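Local coordinates for protein short chain dehydrogenase (A0QTM2 homolog) (Mycobacterium thermoresistibile, PDB 3SC4) that probably works as an NAD(P)-dependent oxidoreductase of the short-chain dehydrogenase/reductase family, acting on a substrate that is not established, at residues I123-T128 and M167-G172; L150-R155 and G172-A177; S191-P196 and G240-C245. All blocks are in the same frame, centred on the assembly; numbering follows the deposited sequence.

Contact 1. Residues I123-T128 and M167-G172; sequences IQVRGT and MMAKYG
This is a buried helix-helix contact between two helices on one side of the Rossmann-type sheet, 114-135 and 164-183, running nearly parallel with their segment axes crossing at 26° and 8.0 Å apart at the closest point. Val125 and Gly172 lie where the backbones come nearest, their CA atoms 5.3 Å apart. The absence of a side chain on Gly172 makes this possible: Val125 CG2, anti to its own carbonyl carbon, lies against the opposite backbone, 3.5 Å from Ala169 O, and fills the place beside Gly172 CA where a side chain would begin. Next to Val125, the Gln124 chain, extended beyond CG, reaches across to the other helix, its NE2 3.5 Å from Ala169 CB. Lys170 starts out pointing away, then folds back through bends at chi2 and chi3 and crosses Gln124 obliquely, giving a weak hydrogen bond from NZ to Gln124 OE1 at 3.4 Å. Both polar ends have other partners: OE1 takes the amide N of Ala103, NE2 reaches Met120 O, and NZ binds Leu150 O. Val125 packs on Met168 of the second subunit, consistent with the helix-bundle dimer interface known in this family. Lys170 occupies the lysine position of the family's Tyr-X-X-X-Lys motif, and its folded chain set between two oxygen acceptors implies an ammonium group held in place and probably kept charged.

Contact 2. Residues L150-R155 and G172-A177; sequences LSPPIR and GMTLCA
The backbone of 150-155 is extended throughout, with no regular secondary structure, and passes across the flank of helix 164-183 so that Ser151 and Thr174 face each other with CA atoms 5.6 Å apart. In the Rossmann-type fold of the short-chain dehydrogenases this is the loop that leaves the C-terminal end of strand 146-149 and leads to the helix it here rests upon. The polar centre is Thr174 OG1, placed anti to the carbonyl carbon of its own residue, where it meets two loop oxygens. Ser151 holds its OG in the crowded position between its backbone N and carbonyl carbon (chi1 65°), aimed at the helix, and donates to Thr174 OG1 over a very short 2.5 Å. Thr174 OG1 in turn donates to Pro152 O at 2.6 Å, coming in above the carbonyl plane rather than in it. The threonine hydroxyl is thus held by two bonds, one accepted and one donated, and this short relay pins two successive loop residues to one point on a buried helix face. Apolar contacts flank it. Ile154 lies antiparallel to Thr174, its CD1 meeting Thr174 CG2 at 3.5 Å and, farther on, Leu175 CG at 4.2 Å. Next to the relay, Ser151 CB and Met173 CB meet at 3.8 Å. Beyond this segment pair, Ser151 and Thr174 both pack on Thr193 of the next strand, while Ile154 touches Leu156 of the second subunit and Leu175 touches Tyr171 of that subunit. The Met173 chain is straight as far as its sulfur and then turns at chi3 (91°), which lays the methyl carbon CE 3.7 Å from Leu150 O.

Contact 3. Residues S191-P196 and G240-C245; sequences SNTLWP and GNTLLC
Backbone hydrogen bonds set this contact, a parallel pairing in which the short strand 242-244 lies at the edge of the chain's seven-stranded Rossmann-type sheet, beside strand 190-195. Thr193 uses both its N and its O toward the edge strand: its N gives an almost straight bond to Asn241 O (2.9 Å, 170°), and its O accepts from Leu243 N. The ladder continues from Trp195 N to Leu243 O, then from Cys245 N to Trp195 O at 2.8 Å, where the first helical residue after Leu244, the N-cap, still hands its N-H to the neighbouring strand. At the other end Gly240 N reaches Ser191 O, and Asn241 N finds Asn192 OD1 in the amide plane, on a lone pair, at 3.0 Å. Asn192 ND2 is used as well, by Tyr238 O.

A water adds a side-chain bridge. It takes a bond from Thr193 OG1 at 2.8 Å and gives one to Leu243 O, so that carbonyl serves both the water and Trp195 N.

Apolar contacts lie on both faces. On the face of helix 222-232, Leu194 CD1 crosses to Leu243 CB at 3.8 Å, and Leu194 CG meets Cys245 SG at 3.9 Å. On the opposite face, toward helix 164-183, Leu244 CD2 lies at the edge of the Trp195 ring, near its plane; the indole NE1 goes to Leu272 O. The chemistry therefore implies a register fixed mainly by the backbone, extended beyond both ends of strand 242-244, by Gly240 N and the Asn192 side-chain carbonyl before it and by the first helical N-H after it.

Going from the N terminus, helix 114-135 comes first, and contact 1 closes its loop when the chain reaches 167-172. Contact 2 opens inside that loop, at 150-155, but closes beyond it at 172-177, so the two cross, sharing Gly172 and helix 164-183; their centres lie about 8 Å apart. The bond from Tyr171 OH to Arg155 O joins them, as does the packing of Met173 on Gln124 and Thr128. Contact 3 follows in series, taking the chain from strand 190-195 through 222-232 to the edge strand 242-244. Ser191 OG, bonded to Ala177 O, links it to contact 2. Together they tie dimer-facing helices, the loop after strand 146-149 and the sheet edge.

Contact 1. Residues I123-T128 and M167-G172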
ATOM      1  N   ILE B 123      -0.616  10.610  -5.209  1.00 18.03           N
ATOM      2  CA  ILE B 123       0.685  11.097  -5.574  1.00 17.58           C
ATOM      3  C   ILE B 123       1.765  10.044  -5.307  1.00 17.00           C
ATOM      4  O   ILE B 123       2.686   9.892  -6.098  1.00 17.02           O
ATOM      5  CB  ILE B 123       1.017  12.393  -4.825  1.00 17.37           C
ATOM      6  CG1 ILE B 123       0.101  13.524  -5.323  1.00 18.45           C
ATOM      7  CG2 ILE B 123       2.434  12.757  -5.064  1.00 16.97           C
ATOM      8  CD1 ILE B 123       0.209  14.841  -4.533  1.00 16.99           C
ATOM      9  N   GLN B 124       1.652   9.308  -4.218  1.00 16.26           N
ATOM     10  CA  GLN B 124       2.758   8.457  -3.777  1.00 16.94           C
ATOM     11  C   GLN B 124       2.689   6.997  -4.236  1.00 16.93           C
ATOM     12  O   GLN B 124       3.696   6.442  -4.699  1.00 17.46           O
ATOM     13  CB  GLN B 124       2.931   8.544  -2.245  1.00 16.49           C
ATOM     14  CG  GLN B 124       3.633   9.829  -1.844  1.00 18.13           C
ATOM     15  CD  GLN B 124       3.422  10.294  -0.400  1.00 19.72           C
ATOM     16  OE1 GLN B 124       4.344  10.876   0.200  1.00 19.81           O
ATOM     17  NE2 GLN B 124       2.218  10.097   0.137  1.00 16.05           N
ATOM     18  N   VAL B 125       1.535   6.365  -4.083  1.00 16.95           N
ATOM     19  CA  VAL B 125       1.411   4.954  -4.421  1.00 16.87           C
ATOM     20  C   VAL B 125       1.099   4.869  -5.892  1.00 16.99           C
ATOM     21  O   VAL B 125       1.856   4.305  -6.648  1.00 17.36           O
ATOM     22  CB  VAL B 125       0.319   4.271  -3.636  1.00 17.00           C
ATOM     23  CG1 VAL B 125       0.305   2.798  -3.958  1.00 16.68           C
ATOM     24  CG2 VAL B 125       0.511   4.532  -2.127  1.00 16.11           C
ATOM     25  N   ARG B 126       0.009   5.486  -6.299  1.00 17.30           N
ATOM     26  CA  ARG B 126      -0.362   5.517  -7.700  1.00 17.83           C
ATOM     27  C   ARG B 126       0.695   6.259  -8.524  1.00 17.40           C
ATOM     28  O   ARG B 126       1.115   5.790  -9.580  1.00 17.32           O
ATOM     29  CB  ARG B 126      -1.727   6.162  -7.851  1.00 17.98           C
ATOM     30  CG  ARG B 126      -2.310   6.011  -9.243  1.00 21.85           C
ATOM     31  CD  ARG B 126      -3.717   6.572  -9.318  1.00 24.34           C
ATOM     32  NE  ARG B 126      -4.326   6.490 -10.650  1.00 26.02           N
ATOM     33  CZ  ARG B 126      -4.294   7.453 -11.571  1.00 29.39           C
ATOM     34  NH1 ARG B 126      -3.617   8.573 -11.351  1.00 30.95           N
ATOM     35  NH2 ARG B 126      -4.927   7.292 -12.743  1.00 30.23           N
ATOM     36  N   GLY B 127       1.140   7.405  -8.027  1.00 16.60           N
ATOM     37  CA  GLY B 127       2.140   8.192  -8.723  1.00 16.84           C
ATOM     38  C   GLY B 127       3.458   7.466  -8.942  1.00 16.70           C
ATOM     39  O   GLY B 127       4.028   7.507 -10.048  1.00 17.35           O
ATOM     40  N   THR B 128       3.957   6.793  -7.909  1.00 15.73           N
ATOM     41  CA  THR B 128       5.213   6.052  -8.059  1.00 15.63           C
ATOM     42  C   THR B 128       5.047   4.947  -9.092  1.00 16.37           C
ATOM     43  O   THR B 128       5.975   4.679  -9.871  1.00 17.08           O
ATOM     44  CB  THR B 128       5.698   5.487  -6.723  1.00 15.20           C
ATOM     45  OG1 THR B 128       6.015   6.586  -5.850  1.00 15.05           O
ATOM     46  CG2 THR B 128       6.927   4.578  -6.906  1.00 12.43           C
ATOM     47  N   MET B 167       1.294   6.054   6.606  1.00 13.65           N
ATOM     48  CA  MET B 167       2.039   4.795   6.581  1.00 13.51           C
ATOM     49  C   MET B 167       1.635   3.984   5.368  1.00 13.79           C
ATOM     50  O   MET B 167       2.480   3.403   4.700  1.00 14.16           O
ATOM     51  CB  MET B 167       1.790   3.999   7.839  1.00 13.87           C
ATOM     52  CG  MET B 167       2.420   2.634   7.846  1.00 13.40           C
ATOM     53  SD  MET B 167       1.343   1.350   7.132  1.00 14.87           S
ATOM     54  CE  MET B 167      -0.064   1.368   8.271  1.00  9.77           C
ATOM     55  N   MET B 168       0.342   3.941   5.075  1.00 13.89           N
ATOM     56  CA  MET B 168      -0.124   3.199   3.887  1.00 14.52           C
ATOM     57  C   MET B 168       0.521   3.722   2.595  1.00 14.09           C
ATOM     58  O   MET B 168       0.911   2.943   1.712  1.00 14.72           O
ATOM     59  CB  MET B 168      -1.660   3.273   3.745  1.00 14.28           C
ATOM     60  CG  MET B 168      -2.370   2.349   4.676  1.00 14.30           C
ATOM     61  SD  MET B 168      -4.144   2.628   4.666  1.00 15.14           S
ATOM     62  CE  MET B 168      -4.546   2.112   2.983  1.00 15.44           C
ATOM     63  N   ALA B 169       0.551   5.040   2.471  1.00 13.78           N
ATOM     64  CA  ALA B 169       1.072   5.683   1.291  1.00 13.40           C
ATOM     65  C   ALA B 169       2.573   5.444   1.205  1.00 13.33           C
ATOM     66  O   ALA B 169       3.074   5.017   0.156  1.00 13.72           O
ATOM     67  CB  ALA B 169       0.735   7.185   1.288  1.00 12.54           C
ATOM     68  N   LYS B 170       3.299   5.673   2.294  1.00 12.81           N
ATOM     69  CA  LYS B 170       4.750   5.532   2.225  1.00 13.26           C
ATOM     70  C   LYS B 170       5.145   4.077   2.052  1.00 13.03           C
ATOM     71  O   LYS B 170       6.016   3.791   1.257  1.00 14.05           O
ATOM     72  CB  LYS B 170       5.483   6.138   3.438  1.00 13.37           C
ATOM     73  CG  LYS B 170       5.362   7.666   3.610  1.00 14.43           C
ATOM     74  CD  LYS B 170       5.647   8.493   2.351  1.00 14.33           C
ATOM     75  CE  LYS B 170       7.095   8.389   1.867  1.00 15.56           C
ATOM     76  NZ  LYS B 170       7.388   9.460   0.813  1.00 16.64           N
ATOM     77  N   TYR B 171       4.544   3.158   2.796  1.00 12.83           N
ATOM     78  CA  TYR B 171       4.846   1.748   2.606  1.00 13.00           C
ATOM     79  C   TYR B 171       4.446   1.267   1.199  1.00 13.03           C
ATOM     80  O   TYR B 171       5.121   0.424   0.593  1.00 13.00           O
ATOM     81  CB  TYR B 171       4.128   0.897   3.663  1.00 13.69           C
ATOM     82  CG  TYR B 171       4.788   0.839   5.049  1.00 13.55           C
ATOM     83  CD1 TYR B 171       5.717   1.775   5.463  1.00 13.62           C
ATOM     84  CD2 TYR B 171       4.423  -0.135   5.949  1.00 12.71           C
ATOM     85  CE1 TYR B 171       6.283   1.711   6.752  1.00 13.92           C
ATOM     86  CE2 TYR B 171       4.970  -0.204   7.201  1.00 13.88           C
ATOM     87  CZ  TYR B 171       5.898   0.722   7.608  1.00 13.66           C
ATOM     88  OH  TYR B 171       6.438   0.622   8.876  1.00 13.58           O
ATOM     89  N   GLY B 172       3.335   1.796   0.686  1.00 13.01           N
ATOM     90  CA  GLY B 172       2.885   1.496  -0.671  1.00 13.06           C
ATOM     91  C   GLY B 172       3.919   1.846  -1.723  1.00 13.27           C
ATOM     92  O   GLY B 172       4.150   1.066  -2.640  1.00 13.33           O
TER

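Contact 2. Residues L150-R155 and G172-A177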
ATOM      1  N   LEU B 150      11.811   7.383  -2.810  1.00 15.66           N
ATOM      2  CA  LEU B 150      12.135   8.062  -1.566  1.00 15.27           C
ATOM      3  C   LEU B 150      11.081   7.690  -0.535  1.00 14.63           C
ATOM      4  O   LEU B 150      10.062   8.399  -0.359  1.00 14.52           O
ATOM      5  CB  LEU B 150      12.264   9.566  -1.806  1.00 14.82           C
ATOM      6  CG  LEU B 150      13.673  10.018  -2.264  1.00 17.84           C
ATOM      7  CD1 LEU B 150      14.430   9.028  -3.168  1.00 16.74           C
ATOM      8  CD2 LEU B 150      13.680  11.402  -2.870  1.00 16.84           C
ATOM      9  N   SER B 151      11.327   6.546   0.123  1.00 14.18           N
ATOM     10  CA  SER B 151      10.337   5.922   1.001  1.00 13.73           C
ATOM     11  C   SER B 151      11.058   5.000   1.959  1.00 14.60           C
ATOM     12  O   SER B 151      12.222   4.698   1.744  1.00 15.25           O
ATOM     13  CB  SER B 151       9.319   5.165   0.165  1.00 13.33           C
ATOM     14  OG  SER B 151       9.962   4.099  -0.497  1.00 14.32           O
ATOM     15  N   PRO B 152      10.377   4.552   3.028  1.00 14.94           N
ATOM     16  CA  PRO B 152      11.071   3.925   4.135  1.00 15.07           C
ATOM     17  C   PRO B 152      11.055   2.421   4.060  1.00 15.40           C
ATOM     18  O   PRO B 152      10.249   1.860   3.317  1.00 16.14           O
ATOM     19  CB  PRO B 152      10.218   4.344   5.324  1.00 15.33           C
ATOM     20  CG  PRO B 152       8.815   4.324   4.785  1.00 14.58           C
ATOM     21  CD  PRO B 152       8.927   4.658   3.304  1.00 14.61           C
ATOM     22  N   PRO B 153      11.910   1.762   4.842  1.00 15.43           N
ATOM     23  CA  PRO B 153      11.790   0.311   5.041  1.00 15.83           C
ATOM     24  C   PRO B 153      10.460  -0.023   5.666  1.00 15.05           C
ATOM     25  O   PRO B 153       9.912   0.804   6.418  1.00 14.13           O
ATOM     26  CB  PRO B 153      12.884  -0.027   6.069  1.00 16.28           C
ATOM     27  CG  PRO B 153      13.744   1.153   6.145  1.00 17.03           C
ATOM     28  CD  PRO B 153      12.908   2.352   5.738  1.00 15.97           C
ATOM     29  N   ILE B 154       9.973  -1.219   5.344  1.00 14.86           N
ATOM     30  CA  ILE B 154       8.723  -1.735   5.829  1.00 14.89           C
ATOM     31  C   ILE B 154       9.021  -2.296   7.200  1.00 17.05           C
ATOM     32  O   ILE B 154       9.700  -3.316   7.337  1.00 17.64           O
ATOM     33  CB  ILE B 154       8.155  -2.850   4.964  1.00 14.31           C
ATOM     34  CG1 ILE B 154       8.080  -2.437   3.478  1.00 14.38           C
ATOM     35  CG2 ILE B 154       6.825  -3.299   5.505  1.00 12.84           C
ATOM     36  CD1 ILE B 154       7.188  -1.297   3.156  1.00 12.03           C
ATOM     37  N   ARG B 155       8.494  -1.608   8.208  1.00 18.79           N
ATOM     38  CA  ARG B 155       8.601  -1.998   9.611  1.00 20.60           C
ATOM     39  C   ARG B 155       7.199  -2.405  10.094  1.00 20.85           C
ATOM     40  O   ARG B 155       6.254  -1.625   9.998  1.00 19.61           O
ATOM     41  CB  ARG B 155       9.081  -0.791  10.413  1.00 21.65           C
ATOM     42  CG  ARG B 155      10.486  -0.282  10.028  1.00 23.23           C
ATOM     43  CD  ARG B 155      11.488  -0.994  10.897  1.00 28.09           C
ATOM     44  NE  ARG B 155      12.325  -0.028  11.560  1.00 31.30           N
ATOM     45  CZ  ARG B 155      12.914  -0.194  12.733  1.00 33.38           C
ATOM     46  NH1 ARG B 155      12.769  -1.290  13.454  1.00 30.94           N
ATOM     47  NH2 ARG B 155      13.672   0.790  13.180  1.00 37.18           N
ATOM     48  N   GLY B 172       3.335   1.796   0.686  1.00 13.01           N
ATOM     49  CA  GLY B 172       2.885   1.496  -0.671  1.00 13.06           C
ATOM     50  C   GLY B 172       3.919   1.846  -1.723  1.00 13.27           C
ATOM     51  O   GLY B 172       4.150   1.066  -2.640  1.00 13.33           O
ATOM     52  N   MET B 173       4.570   3.012  -1.565  1.00 14.21           N
ATOM     53  CA  MET B 173       5.700   3.434  -2.432  1.00 13.86           C
ATOM     54  C   MET B 173       6.824   2.433  -2.348  1.00 13.83           C
ATOM     55  O   MET B 173       7.362   2.018  -3.357  1.00 14.69           O
ATOM     56  CB  MET B 173       6.285   4.791  -2.014  1.00 14.10           C
ATOM     57  CG  MET B 173       5.657   5.968  -2.572  1.00 13.32           C
ATOM     58  SD  MET B 173       6.454   7.494  -2.022  1.00 15.50           S
ATOM     59  CE  MET B 173       7.721   7.844  -3.235  1.00 11.00           C
ATOM     60  N   THR B 174       7.214   2.080  -1.139  1.00 13.71           N
ATOM     61  CA  THR B 174       8.292   1.105  -0.954  1.00 13.78           C
ATOM     62  C   THR B 174       7.916  -0.239  -1.583  1.00 14.04           C
ATOM     63  O   THR B 174       8.676  -0.822  -2.351  1.00 15.50           O
ATOM     64  CB  THR B 174       8.636   0.991   0.543  1.00 14.30           C
ATOM     65  OG1 THR B 174       9.254   2.233   0.987  1.00 12.44           O
ATOM     66  CG2 THR B 174       9.558  -0.224   0.829  1.00 12.80           C
ATOM     67  N   LEU B 175       6.711  -0.719  -1.338  1.00 14.27           N
ATOM     68  CA  LEU B 175       6.291  -1.997  -1.944  1.00 14.21           C
ATOM     69  C   LEU B 175       6.326  -1.961  -3.477  1.00 14.83           C
ATOM     70  O   LEU B 175       6.700  -2.943  -4.137  1.00 14.31           O
ATOM     71  CB  LEU B 175       4.905  -2.392  -1.445  1.00 13.98           C
ATOM     72  CG  LEU B 175       4.853  -2.863   0.008  1.00 12.99           C
ATOM     73  CD1 LEU B 175       3.410  -3.067   0.432  1.00 11.27           C
ATOM     74  CD2 LEU B 175       5.667  -4.159   0.159  1.00  9.66           C
ATOM     75  N   CYS B 176       5.951  -0.823  -4.048  1.00 15.10           N
ATOM     76  CA  CYS B 176       6.056  -0.672  -5.480  1.00 15.98           C
ATOM     77  C   CYS B 176       7.516  -0.857  -5.915  1.00 17.02           C
ATOM     78  O   CYS B 176       7.813  -1.620  -6.847  1.00 18.72           O
ATOM     79  CB  CYS B 176       5.541   0.679  -5.896  1.00 15.98           C
ATOM     80  SG  CYS B 176       5.444   0.880  -7.661  1.00 18.22           S
ATOM     81  N   ALA B 177       8.422  -0.202  -5.208  1.00 16.48           N
ATOM     82  CA  ALA B 177       9.810  -0.196  -5.561  1.00 16.89           C
ATOM     83  C   ALA B 177      10.410  -1.585  -5.446  1.00 18.05           C
ATOM     84  O   ALA B 177      11.234  -1.978  -6.292  1.00 18.48           O
ATOM     85  CB  ALA B 177      10.568   0.766  -4.676  1.00 16.04           C
TER

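Contact 3. Residues S191-P196 and G240-C245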
ATOM      1  N   SER B 191      15.995  -1.155  -8.733  1.00 19.39           N
ATOM      2  CA  SER B 191      14.976  -0.389  -8.020  1.00 18.27           C
ATOM      3  C   SER B 191      15.207  -0.512  -6.529  1.00 17.81           C
ATOM      4  O   SER B 191      15.138  -1.607  -5.964  1.00 18.04           O
ATOM      5  CB  SER B 191      13.561  -0.884  -8.355  1.00 18.48           C
ATOM      6  OG  SER B 191      12.566  -0.055  -7.761  1.00 17.30           O
ATOM      7  N   ASN B 192      15.464   0.616  -5.890  1.00 17.46           N
ATOM      8  CA  ASN B 192      15.768   0.659  -4.461  1.00 17.75           C
ATOM      9  C   ASN B 192      14.951   1.760  -3.787  1.00 16.80           C
ATOM     10  O   ASN B 192      14.423   2.652  -4.448  1.00 16.70           O
ATOM     11  CB  ASN B 192      17.271   0.931  -4.229  1.00 18.46           C
ATOM     12  CG  ASN B 192      18.162  -0.193  -4.733  1.00 18.95           C
ATOM     13  OD1 ASN B 192      18.204  -1.276  -4.143  1.00 20.51           O
ATOM     14  ND2 ASN B 192      18.876   0.057  -5.827  1.00 15.98           N
ATOM     15  N   THR B 193      14.860   1.709  -2.469  1.00 16.64           N
ATOM     16  CA  THR B 193      14.296   2.844  -1.740  1.00 16.32           C
ATOM     17  C   THR B 193      15.380   3.473  -0.882  1.00 16.43           C
ATOM     18  O   THR B 193      16.353   2.810  -0.510  1.00 16.80           O
ATOM     19  CB  THR B 193      13.122   2.425  -0.843  1.00 15.98           C
ATOM     20  OG1 THR B 193      13.616   1.571   0.186  1.00 16.57           O
ATOM     21  CG2 THR B 193      12.039   1.688  -1.637  1.00 14.55           C
ATOM     22  N   LEU B 194      15.183   4.742  -0.533  1.00 16.11           N
ATOM     23  CA  LEU B 194      16.181   5.494   0.232  1.00 16.06           C
ATOM     24  C   LEU B 194      15.486   6.462   1.144  1.00 15.89           C
ATOM     25  O   LEU B 194      14.625   7.235   0.678  1.00 16.17           O
ATOM     26  CB  LEU B 194      17.114   6.246  -0.726  1.00 16.07           C
ATOM     27  CG  LEU B 194      18.298   7.019  -0.151  1.00 16.09           C
ATOM     28  CD1 LEU B 194      19.236   6.051   0.558  1.00 13.02           C
ATOM     29  CD2 LEU B 194      19.051   7.870  -1.243  1.00 15.12           C
ATOM     30  N   TRP B 195      15.892   6.453   2.417  1.00 16.00           N
ATOM     31  CA  TRP B 195      15.207   7.168   3.498  1.00 16.07           C
ATOM     32  C   TRP B 195      16.237   7.703   4.519  1.00 17.19           C
ATOM     33  O   TRP B 195      17.206   7.016   4.834  1.00 18.34           O
ATOM     34  CB  TRP B 195      14.259   6.182   4.181  1.00 15.63           C
ATOM     35  CG  TRP B 195      13.217   6.777   5.110  1.00 15.53           C
ATOM     36  CD1 TRP B 195      13.122   6.579   6.445  1.00 14.90           C
ATOM     37  CD2 TRP B 195      12.087   7.563   4.743  1.00 14.75           C
ATOM     38  NE1 TRP B 195      12.034   7.221   6.940  1.00 14.39           N
ATOM     39  CE2 TRP B 195      11.383   7.847   5.917  1.00 14.73           C
ATOM     40  CE3 TRP B 195      11.626   8.092   3.534  1.00 16.54           C
ATOM     41  CZ2 TRP B 195      10.226   8.636   5.932  1.00 14.86           C
ATOM     42  CZ3 TRP B 195      10.476   8.874   3.536  1.00 15.90           C
ATOM     43  CH2 TRP B 195       9.788   9.141   4.737  1.00 15.36           C
ATOM     44  N   PRO B 196      16.040   8.916   5.048  1.00 17.15           N
ATOM     45  CA  PRO B 196      17.025   9.483   5.944  1.00 17.51           C
ATOM     46  C   PRO B 196      16.726   9.139   7.401  1.00 17.94           C
ATOM     47  O   PRO B 196      15.581   8.947   7.768  1.00 18.18           O
ATOM     48  CB  PRO B 196      16.848  10.978   5.709  1.00 17.61           C
ATOM     49  CG  PRO B 196      15.399  11.129   5.469  1.00 17.21           C
ATOM     50  CD  PRO B 196      14.927   9.849   4.829  1.00 17.23           C
ATOM     51  N   GLY B 240      16.499  -4.061  -5.022  1.00 20.58           N
ATOM     52  CA  GLY B 240      15.607  -4.596  -4.002  1.00 20.11           C
ATOM     53  C   GLY B 240      15.940  -4.229  -2.570  1.00 19.57           C
ATOM     54  O   GLY B 240      15.527  -4.935  -1.653  1.00 19.48           O
ATOM     55  N   ASN B 241      16.694  -3.149  -2.371  1.00 19.24           N
ATOM     56  CA  ASN B 241      17.155  -2.748  -1.036  1.00 18.99           C
ATOM     57  C   ASN B 241      16.344  -1.597  -0.489  1.00 18.12           C
ATOM     58  O   ASN B 241      16.035  -0.639  -1.222  1.00 17.62           O
ATOM     59  CB  ASN B 241      18.592  -2.282  -1.085  1.00 19.58           C
ATOM     60  CG  ASN B 241      19.532  -3.351  -1.550  1.00 21.53           C
ATOM     61  OD1 ASN B 241      20.079  -3.281  -2.659  1.00 23.88           O
ATOM     62  ND2 ASN B 241      19.764  -4.331  -0.699  1.00 20.42           N
ATOM     63  N   THR B 242      16.018  -1.667   0.799  1.00 18.00           N
ATOM     64  CA  THR B 242      15.341  -0.548   1.464  1.00 16.89           C
ATOM     65  C   THR B 242      16.418   0.136   2.323  1.00 17.83           C
ATOM     66  O   THR B 242      16.701  -0.300   3.439  1.00 17.74           O
ATOM     67  CB  THR B 242      14.088  -0.994   2.303  1.00 16.82           C
ATOM     68  OG1 THR B 242      14.457  -1.907   3.352  1.00 16.39           O
ATOM     69  CG2 THR B 242      13.044  -1.647   1.445  1.00 12.85           C
ATOM     70  N   LEU B 243      17.018   1.197   1.768  1.00 18.14           N
ATOM     71  CA  LEU B 243      18.240   1.845   2.315  1.00 18.40           C
ATOM     72  C   LEU B 243      18.004   3.094   3.183  1.00 18.52           C
ATOM     73  O   LEU B 243      17.048   3.857   2.975  1.00 18.19           O
ATOM     74  CB  LEU B 243      19.134   2.258   1.146  1.00 17.91           C
ATOM     75  CG  LEU B 243      19.558   1.095   0.250  1.00 17.45           C
ATOM     76  CD1 LEU B 243      20.030   1.583  -1.103  1.00 16.24           C
ATOM     77  CD2 LEU B 243      20.658   0.295   0.964  1.00 14.64           C
ATOM     78  N   LEU B 244      18.913   3.305   4.134  1.00 18.83           N
ATOM     79  CA  LEU B 244      18.959   4.522   4.941  1.00 18.27           C
ATOM     80  C   LEU B 244      20.145   5.416   4.518  1.00 18.42           C
ATOM     81  O   LEU B 244      21.230   4.913   4.320  1.00 18.83           O
ATOM     82  CB  LEU B 244      19.123   4.139   6.410  1.00 18.62           C
ATOM     83  CG  LEU B 244      17.938   3.426   7.057  1.00 18.87           C
ATOM     84  CD1 LEU B 244      18.264   2.990   8.495  1.00 18.83           C
ATOM     85  CD2 LEU B 244      16.729   4.325   7.021  1.00 15.39           C
ATOM     86  N   CYS B 245      19.962   6.734   4.418  1.00 18.27           N
ATOM     87  CA  CYS B 245      21.013   7.592   3.873  1.00 19.14           C
ATOM     88  C   CYS B 245      22.361   7.439   4.607  1.00 20.08           C
ATOM     89  O   CYS B 245      23.389   7.099   4.014  1.00 19.85           O
ATOM     90  CB  CYS B 245      20.575   9.055   3.899  1.00 18.82           C
ATOM     91  SG  CYS B 245      19.183   9.411   2.791  1.00 19.79           S
TER
HETATM   92  O   HOH W   1      14.293   3.003   2.439  1.00 12.87           O